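Local coordinates for copper chaperone PCu(A)C (Methylosinus trichosporium OB3b, PDB 6P1F), which probably serves as a periplasmic copper chaperone whose PCu(A)C domain, the part described here, binds copper through a histidine brace, at residues A[40-45]-A[102-107]; A[12-17]-A[116-121]; A[46-51]-A[97-102]. All blocks are in the same frame, centred on the assembly; numbering follows the deposited sequence.

Contact 1: residues A[40-45]-A[102-107]; sequences RLIGVK and TLVFEK
A classic beta bulge interrupts the antiparallel pairing of strands 39-45 and 98-105, where Ile-42 and Gly-43 both face Val-104. Val-104 O takes the N-H of Ile-42 at 2.8 Å and a weak second bond from Gly-43 N at 3.5 Å. Past the bulge the pairing is regular, with Val-104 N bonded to Gly-43 O and two bonds joining Lys-45 and Thr-102. Leu-41 and Phe-105 form a non-hydrogen-bonded pair whose side chains meet in a CH-pi contact. With its CG anti to the backbone N (chi1 175°), Leu-41 brings CD1 over one face of the Phe-105 ring, 4.0 Å from the centroid. An alanine in place of Phe-105 would probably leave Leu-41 CD1 without the ring face it rests on and open a gap toward Ile-8 and Ile-10. Beyond the end of strand 98-105, Glu-106 lies alongside Arg-40 in a loose salt bridge, NH2 to OE1 3.6 Å, with the carboxylate at the edge of the guanidinium and the two planes 60° apart. The arrangement is that of a classic bulge within the antiparallel part of the PCu(A)C beta sheet, its Leu-41, Val-44, Leu-103 and Phe-105 face turned to the interior with Phe-54 and Ile-10.

Contact 2: residues A[12-17]-A[116-121]; sequences HPWLRA and AVEAPD
Backbone bonds from Pro-13, Leu-15 and Ala-17 to Ala-116 and Glu-118 join strands 8-16 and 109-118 as a parallel pair. Leu-15 sits at its centre, its N-H given to Ala-116 O at 2.8 Å and its carbonyl taking Glu-118 N at 2.7 Å; at the two ends Pro-13 O accepts from Ala-116 N, and Ala-17 N gives to Glu-118 O. Apolar contacts divide between the two faces. On one, Ala-17 CB meets Val-117 CG1 at 3.7 Å, and Leu-15 lies alongside the same valine. On the other, Trp-14 CG stands between the backbone N and the carbonyl carbon (chi1 63°), and CE3 of its ring comes 3.6 Å from Glu-118 CG. The glutamate bends at chi2 (-68°) and its end leads away, so CB and CG are what meet the ring. Beyond the strand, Arg-16 lies along the backbone of 120-121: CD approaches Pro-120 O at 3.2 Å, Asp-121 CA lies over one face of the guanidinium, and NE makes a hydrogen bond to Ala-122 O. A water also reaches Ala-17 O, at 2.7 Å. Main-chain bonds thus hold the pair together, while Arg-16, on strand 8-16 with His-12, which binds copper in the metal-loaded protein though this model is apo, holds the chain that follows strand 109-118 through Ala-122 O.

Contact 3: residues A[46-51]-A[97-102]; sequences SADFRS and WAAEMT
Phe-49 and Met-101 meet in a Met-aromatic contact made at the edge of the ring. Met-101 SD lies 5.3 Å from the ring centroid and 81° off the ring normal, and its terminal methyl CE approaches CE2 of Phe-49 at 4.0 Å, near the ring plane. Both residues hold CG between the backbone N and the carbonyl carbon, the crowded position, with chi1 at 62° for Met-101. The methionine then runs extended through chi2 and bends at chi3 (75°), which sets SD beside CZ and CE beside CE2. The two side chains cross at about a right angle. One face of the ring is occupied by CB of Ser-46, offset toward the rim; this CB also touches Met-101 CB, so the serine is wedged between the phenylalanine and the strand. Leu-86 and Ile-89 pack on Phe-49 from strand 73-89.

The polar half of the contact is organised by Ser-46. Its OG accepts the N-H of Asp-48 at 2.9 Å in an ST turn, and donates to a water at 2.5 Å. That water in turn gives its protons to Asp-48 OD2, at 2.6 Å, and to Glu-100 O, at 2.8 Å. Ser-46 OG and Glu-100 O are themselves 3.6 Å apart, and the water links them. Asp-48 OD2 also lies against the CB of Ala-99, and its OD1 has a long, weak ion pair with Lys-91. The chemistry implies that the loop leading from Ser-46 to Phe-49 is held to strand 98-105 by two unlike means, an edge-on sulfur-aromatic contact and a water with three bonds, the water satisfying both a backbone carbonyl and a buried carboxylate.

In the fold
Strand 98-105 runs through contact 1 and contact 3, which share Thr-102 and have centres about 13 Å apart, while contact 2 involves its sheet neighbour, strand 109-118. The contacts nest along the chain: contact 3 lies inside the loop closed by contact 1, and contact 1 inside that closed by contact 2. Val-44 packs against both Phe-49 and Met-101, joining contacts 1 and 3. Between contacts 2 and 3, centres about 12 Å apart, Leu-15 meets Ala-99 and Val-117 N probably bonds to Trp-97 O. Contacts 1 and 2 are about 20 Å apart between centres. Strands 39-45, 98-105, 109-118 and 8-16 are successive neighbours in one mixed sheet, which joins contact 1 to the strand of His-12, a copper ligand in the metal-loaded protein.

Contact 1: residues A[40-45]-A[102-107]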
# COMPACT_ATOMS: atom_id res chain seq x y z
N ARG A 40 -0.24 -4.57 12.99
CA ARG A 40 0.29 -5.31 11.83
C ARG A 40 -0.67 -5.16 10.69
O ARG A 40 -1.85 -5.43 10.85
CB ARG A 40 0.47 -6.80 12.16
CG ARG A 40 1.32 -7.56 11.12
CD ARG A 40 1.47 -9.04 11.51
NE ARG A 40 1.32 -9.17 12.95
CZ ARG A 40 2.32 -9.34 13.79
NH1 ARG A 40 3.57 -9.47 13.34
NH2 ARG A 40 2.07 -9.41 15.09
N LEU A 41 -0.16 -4.73 9.53
CA LEU A 41 -0.94 -4.73 8.31
C LEU A 41 -0.89 -6.13 7.75
O LEU A 41 0.16 -6.55 7.27
CB LEU A 41 -0.38 -3.72 7.31
CG LEU A 41 -1.07 -3.73 5.95
CD1 LEU A 41 -2.55 -3.57 6.01
CD2 LEU A 41 -0.47 -2.64 5.08
N ILE A 42 -1.98 -6.88 7.89
CA ILE A 42 -1.94 -8.31 7.56
C ILE A 42 -2.65 -8.72 6.27
O ILE A 42 -2.56 -9.87 5.85
CB ILE A 42 -2.54 -9.15 8.70
CG1 ILE A 42 -4.01 -8.81 8.92
CG2 ILE A 42 -1.76 -8.96 9.98
CD1 ILE A 42 -4.69 -9.75 9.89
N GLY A 43 -3.35 -7.81 5.63
CA GLY A 43 -4.05 -8.17 4.41
C GLY A 43 -4.36 -6.97 3.57
O GLY A 43 -4.52 -5.86 4.09
N VAL A 44 -4.43 -7.19 2.25
CA VAL A 44 -4.89 -6.17 1.33
C VAL A 44 -5.88 -6.86 0.41
O VAL A 44 -5.50 -7.72 -0.37
CB VAL A 44 -3.76 -5.57 0.52
CG1 VAL A 44 -4.30 -4.58 -0.49
CG2 VAL A 44 -2.74 -4.90 1.45
N LYS A 45 -7.15 -6.49 0.52
CA LYS A 45 -8.18 -7.22 -0.20
C LYS A 45 -8.58 -6.43 -1.43
O LYS A 45 -8.91 -5.27 -1.34
CB LYS A 45 -9.39 -7.48 0.69
CG LYS A 45 -9.06 -8.32 1.93
CD LYS A 45 -10.32 -8.68 2.71
CE LYS A 45 -11.11 -7.44 3.14
NZ LYS A 45 -12.27 -7.79 4.01
N THR A 102 -9.09 -2.96 0.36
CA THR A 102 -9.30 -2.89 1.79
C THR A 102 -8.04 -3.32 2.54
O THR A 102 -7.51 -4.39 2.29
CB THR A 102 -10.48 -3.77 2.20
OG1 THR A 102 -11.65 -3.27 1.53
CG2 THR A 102 -10.68 -3.70 3.70
N LEU A 103 -7.56 -2.47 3.44
CA LEU A 103 -6.42 -2.83 4.29
C LEU A 103 -6.92 -3.45 5.57
O LEU A 103 -7.89 -2.97 6.15
CB LEU A 103 -5.59 -1.60 4.62
CG LEU A 103 -5.13 -0.80 3.40
CD1 LEU A 103 -4.26 0.41 3.88
CD2 LEU A 103 -4.38 -1.63 2.40
N VAL A 104 -6.27 -4.52 6.02
CA VAL A 104 -6.68 -5.18 7.26
C VAL A 104 -5.57 -5.05 8.29
O VAL A 104 -4.47 -5.55 8.05
CB VAL A 104 -6.98 -6.65 7.04
CG1 VAL A 104 -7.47 -7.31 8.36
CG2 VAL A 104 -8.02 -6.81 5.92
N PHE A 105 -5.85 -4.36 9.39
CA PHE A 105 -4.90 -4.25 10.49
C PHE A 105 -5.33 -5.14 11.63
O PHE A 105 -6.51 -5.20 11.97
CB PHE A 105 -4.74 -2.79 10.96
CG PHE A 105 -4.17 -1.91 9.91
CD1 PHE A 105 -2.81 -1.68 9.86
CD2 PHE A 105 -4.99 -1.30 8.96
CE1 PHE A 105 -2.25 -0.86 8.89
CE2 PHE A 105 -4.44 -0.50 7.96
CZ PHE A 105 -3.08 -0.27 7.95
N GLU A 106 -4.38 -5.90 12.16
CA GLU A 106 -4.64 -6.83 13.23
C GLU A 106 -5.36 -6.19 14.42
O GLU A 106 -6.32 -6.75 14.93
CB GLU A 106 -3.30 -7.42 13.68
CG GLU A 106 -3.43 -8.48 14.74
CD GLU A 106 -2.07 -9.09 15.02
OE1 GLU A 106 -1.29 -8.49 15.79
OE2 GLU A 106 -1.78 -10.15 14.43
N LYS A 107 -4.92 -5.01 14.84
CA LYS A 107 -5.53 -4.35 15.99
C LYS A 107 -6.57 -3.35 15.54
O LYS A 107 -7.74 -3.42 15.96
CB LYS A 107 -4.47 -3.67 16.85
CG LYS A 107 -3.39 -4.61 17.35
CD LYS A 107 -3.98 -5.81 18.09
CE LYS A 107 -2.88 -6.71 18.66
NZ LYS A 107 -3.46 -7.81 19.48

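Contact 2: residues A[12-17]-A[116-121]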
# COMPACT_ATOMS: atom_id res chain seq x y z
N HIS A 12 -2.26 9.54 1.55
CA HIS A 12 -2.01 9.68 0.10
C HIS A 12 -1.57 8.40 -0.62
O HIS A 12 -0.54 8.38 -1.30
CB HIS A 12 -0.98 10.79 -0.15
CG HIS A 12 -1.44 12.14 0.33
ND1 HIS A 12 -1.89 13.13 -0.53
CD2 HIS A 12 -1.54 12.65 1.57
CE1 HIS A 12 -2.22 14.20 0.17
NE2 HIS A 12 -2.01 13.94 1.45
N PRO A 13 -2.34 7.32 -0.47
CA PRO A 13 -1.98 6.11 -1.23
C PRO A 13 -2.09 6.34 -2.73
O PRO A 13 -3.06 6.92 -3.24
CB PRO A 13 -3.00 5.08 -0.75
CG PRO A 13 -4.22 5.93 -0.29
CD PRO A 13 -3.59 7.15 0.30
N TRP A 14 -1.07 5.88 -3.46
CA TRP A 14 -1.13 5.99 -4.90
C TRP A 14 -0.34 4.85 -5.50
O TRP A 14 0.48 4.25 -4.82
CB TRP A 14 -0.57 7.33 -5.40
CG TRP A 14 0.90 7.59 -5.11
CD1 TRP A 14 1.45 8.01 -3.93
CD2 TRP A 14 1.99 7.42 -6.02
NE1 TRP A 14 2.83 8.11 -4.05
CE2 TRP A 14 3.17 7.78 -5.34
CE3 TRP A 14 2.07 7.02 -7.37
CZ2 TRP A 14 4.44 7.76 -5.96
CZ3 TRP A 14 3.34 7.00 -7.99
CH2 TRP A 14 4.49 7.36 -7.28
N LEU A 15 -0.58 4.57 -6.78
CA LEU A 15 0.18 3.50 -7.45
C LEU A 15 0.54 3.91 -8.85
O LEU A 15 -0.10 4.77 -9.46
CB LEU A 15 -0.64 2.20 -7.47
CG LEU A 15 -2.00 2.18 -8.19
CD1 LEU A 15 -1.89 1.74 -9.66
CD2 LEU A 15 -2.95 1.23 -7.44
N ARG A 16 1.61 3.32 -9.35
CA ARG A 16 1.96 3.42 -10.76
C ARG A 16 1.14 2.46 -11.57
O ARG A 16 1.15 1.24 -11.29
CB ARG A 16 3.44 3.10 -10.94
CG ARG A 16 4.35 4.18 -10.48
CD ARG A 16 5.77 3.70 -10.57
NE ARG A 16 6.74 4.79 -10.51
CZ ARG A 16 8.05 4.61 -10.50
NH1 ARG A 16 8.54 3.37 -10.52
NH2 ARG A 16 8.88 5.64 -10.44
N ALA A 17 0.44 2.96 -12.58
CA ALA A 17 -0.36 2.06 -13.39
C ALA A 17 0.57 1.03 -14.02
O ALA A 17 1.70 1.36 -14.35
CB ALA A 17 -1.12 2.82 -14.44
N ALA A 116 -4.77 6.36 -5.58
CA ALA A 116 -4.77 7.12 -6.84
C ALA A 116 -3.97 6.36 -7.89
O ALA A 116 -2.82 5.99 -7.62
CB ALA A 116 -4.16 8.50 -6.63
N VAL A 117 -4.53 6.16 -9.08
CA VAL A 117 -3.77 5.53 -10.17
C VAL A 117 -2.99 6.60 -10.90
O VAL A 117 -3.60 7.50 -11.47
CB VAL A 117 -4.68 4.79 -11.16
CG1 VAL A 117 -3.84 4.17 -12.29
CG2 VAL A 117 -5.54 3.75 -10.46
N GLU A 118 -1.66 6.55 -10.85
CA GLU A 118 -0.81 7.54 -11.50
C GLU A 118 -0.13 6.93 -12.72
O GLU A 118 -0.26 5.75 -12.95
CB GLU A 118 0.23 8.09 -10.53
CG GLU A 118 -0.38 8.83 -9.33
CD GLU A 118 -1.08 10.13 -9.70
OE1 GLU A 118 -0.52 10.87 -10.53
OE2 GLU A 118 -2.17 10.40 -9.16
N ALA A 119 0.59 7.75 -13.49
CA ALA A 119 1.28 7.30 -14.69
C ALA A 119 2.23 6.17 -14.34
O ALA A 119 2.76 6.16 -13.23
CB ALA A 119 2.04 8.45 -15.32
N PRO A 120 2.48 5.26 -15.29
CA PRO A 120 3.38 4.14 -14.97
C PRO A 120 4.75 4.59 -14.50
O PRO A 120 5.40 3.85 -13.76
CB PRO A 120 3.48 3.37 -16.30
CG PRO A 120 2.19 3.68 -17.00
CD PRO A 120 1.86 5.12 -16.62
N ASP A 121 5.20 5.79 -14.90
CA ASP A 121 6.52 6.25 -14.47
C ASP A 121 6.46 7.39 -13.47
O ASP A 121 7.44 8.12 -13.29
CB ASP A 121 7.36 6.66 -15.68
CG ASP A 121 6.64 7.62 -16.62
OD1 ASP A 121 7.16 7.85 -17.74
OD2 ASP A 121 5.55 8.13 -16.28
O HOH W 1 4.30 0.83 -13.73

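Contact 3: residues A[46-51]-A[97-102]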
# COMPACT_ATOMS: atom_id res chain seq x y z
N SER A 46 -8.53 -7.08 -2.58
CA SER A 46 -8.95 -6.44 -3.80
C SER A 46 -9.28 -7.48 -4.85
O SER A 46 -8.63 -8.52 -4.91
CB SER A 46 -7.86 -5.54 -4.35
OG SER A 46 -8.28 -4.96 -5.57
N ALA A 47 -10.26 -7.16 -5.68
CA ALA A 47 -10.61 -8.03 -6.79
C ALA A 47 -9.71 -7.71 -7.99
O ALA A 47 -9.78 -8.39 -9.01
CB ALA A 47 -12.08 -7.86 -7.16
N ASP A 48 -8.86 -6.69 -7.86
CA ASP A 48 -8.02 -6.24 -8.96
C ASP A 48 -6.76 -7.07 -9.09
O ASP A 48 -6.18 -7.13 -10.16
CB ASP A 48 -7.61 -4.76 -8.80
CG ASP A 48 -8.77 -3.78 -8.97
OD1 ASP A 48 -9.86 -4.21 -9.39
OD2 ASP A 48 -8.58 -2.58 -8.70
N PHE A 49 -6.32 -7.70 -8.00
CA PHE A 49 -5.02 -8.39 -8.01
C PHE A 49 -4.99 -9.52 -7.00
O PHE A 49 -5.79 -9.59 -6.07
CB PHE A 49 -3.86 -7.40 -7.76
CG PHE A 49 -4.07 -6.49 -6.59
CD1 PHE A 49 -3.72 -6.87 -5.30
CD2 PHE A 49 -4.61 -5.21 -6.77
CE1 PHE A 49 -3.92 -6.02 -4.21
CE2 PHE A 49 -4.80 -4.35 -5.68
CZ PHE A 49 -4.47 -4.79 -4.39
N ARG A 50 -4.07 -10.46 -7.21
CA ARG A 50 -4.04 -11.64 -6.36
C ARG A 50 -3.45 -11.37 -4.99
O ARG A 50 -3.96 -11.84 -3.98
CB ARG A 50 -3.21 -12.75 -7.05
CG ARG A 50 -3.30 -14.11 -6.31
CD ARG A 50 -2.10 -15.06 -6.60
NE ARG A 50 -1.91 -15.35 -8.02
CZ ARG A 50 -2.51 -16.35 -8.67
NH1 ARG A 50 -3.35 -17.18 -8.05
NH2 ARG A 50 -2.28 -16.53 -9.97
N SER A 51 -2.32 -10.68 -4.95
CA SER A 51 -1.64 -10.58 -3.68
C SER A 51 -0.73 -9.39 -3.66
O SER A 51 -0.62 -8.68 -4.66
CB SER A 51 -0.85 -11.86 -3.39
OG SER A 51 0.08 -12.09 -4.42
N TRP A 97 -7.74 7.85 -12.12
CA TRP A 97 -8.81 7.28 -11.32
C TRP A 97 -8.18 6.72 -10.03
O TRP A 97 -7.05 7.06 -9.72
CB TRP A 97 -9.55 6.17 -12.07
CG TRP A 97 -10.26 6.61 -13.39
CD1 TRP A 97 -9.84 7.57 -14.27
CD2 TRP A 97 -11.47 6.09 -13.91
NE1 TRP A 97 -10.73 7.67 -15.32
CE2 TRP A 97 -11.73 6.76 -15.12
CE3 TRP A 97 -12.36 5.11 -13.48
CZ2 TRP A 97 -12.85 6.49 -15.90
CZ3 TRP A 97 -13.45 4.82 -14.26
CH2 TRP A 97 -13.69 5.51 -15.46
N ALA A 98 -8.93 5.89 -9.32
CA ALA A 98 -8.40 5.27 -8.11
C ALA A 98 -8.74 3.81 -8.13
O ALA A 98 -9.66 3.38 -8.82
CB ALA A 98 -8.96 5.95 -6.83
N ALA A 99 -7.98 3.04 -7.36
CA ALA A 99 -8.17 1.61 -7.22
C ALA A 99 -8.60 1.30 -5.78
O ALA A 99 -7.89 1.65 -4.84
CB ALA A 99 -6.85 0.86 -7.56
N GLU A 100 -9.79 0.72 -5.63
CA GLU A 100 -10.33 0.42 -4.30
C GLU A 100 -9.73 -0.84 -3.73
O GLU A 100 -9.66 -1.87 -4.39
CB GLU A 100 -11.85 0.26 -4.38
CG GLU A 100 -12.51 -0.04 -3.01
CD GLU A 100 -14.04 -0.12 -3.10
OE1 GLU A 100 -14.56 -1.05 -3.74
OE2 GLU A 100 -14.71 0.76 -2.53
N MET A 101 -9.24 -0.75 -2.50
CA MET A 101 -8.78 -1.96 -1.84
C MET A 101 -8.98 -1.84 -0.33
O MET A 101 -9.03 -0.75 0.22
CB MET A 101 -7.31 -2.23 -2.19
CG MET A 101 -6.39 -1.12 -1.72
SD MET A 101 -4.74 -1.24 -2.50
CE MET A 101 -5.11 -0.64 -4.16
N THR A 102 -9.09 -2.96 0.36
CA THR A 102 -9.30 -2.89 1.79
C THR A 102 -8.04 -3.32 2.54
O THR A 102 -7.51 -4.39 2.29
CB THR A 102 -10.48 -3.77 2.20
OG1 THR A 102 -11.65 -3.27 1.53
CG2 THR A 102 -10.68 -3.70 3.70
O HOH W 2 -7.72 -2.63 -6.21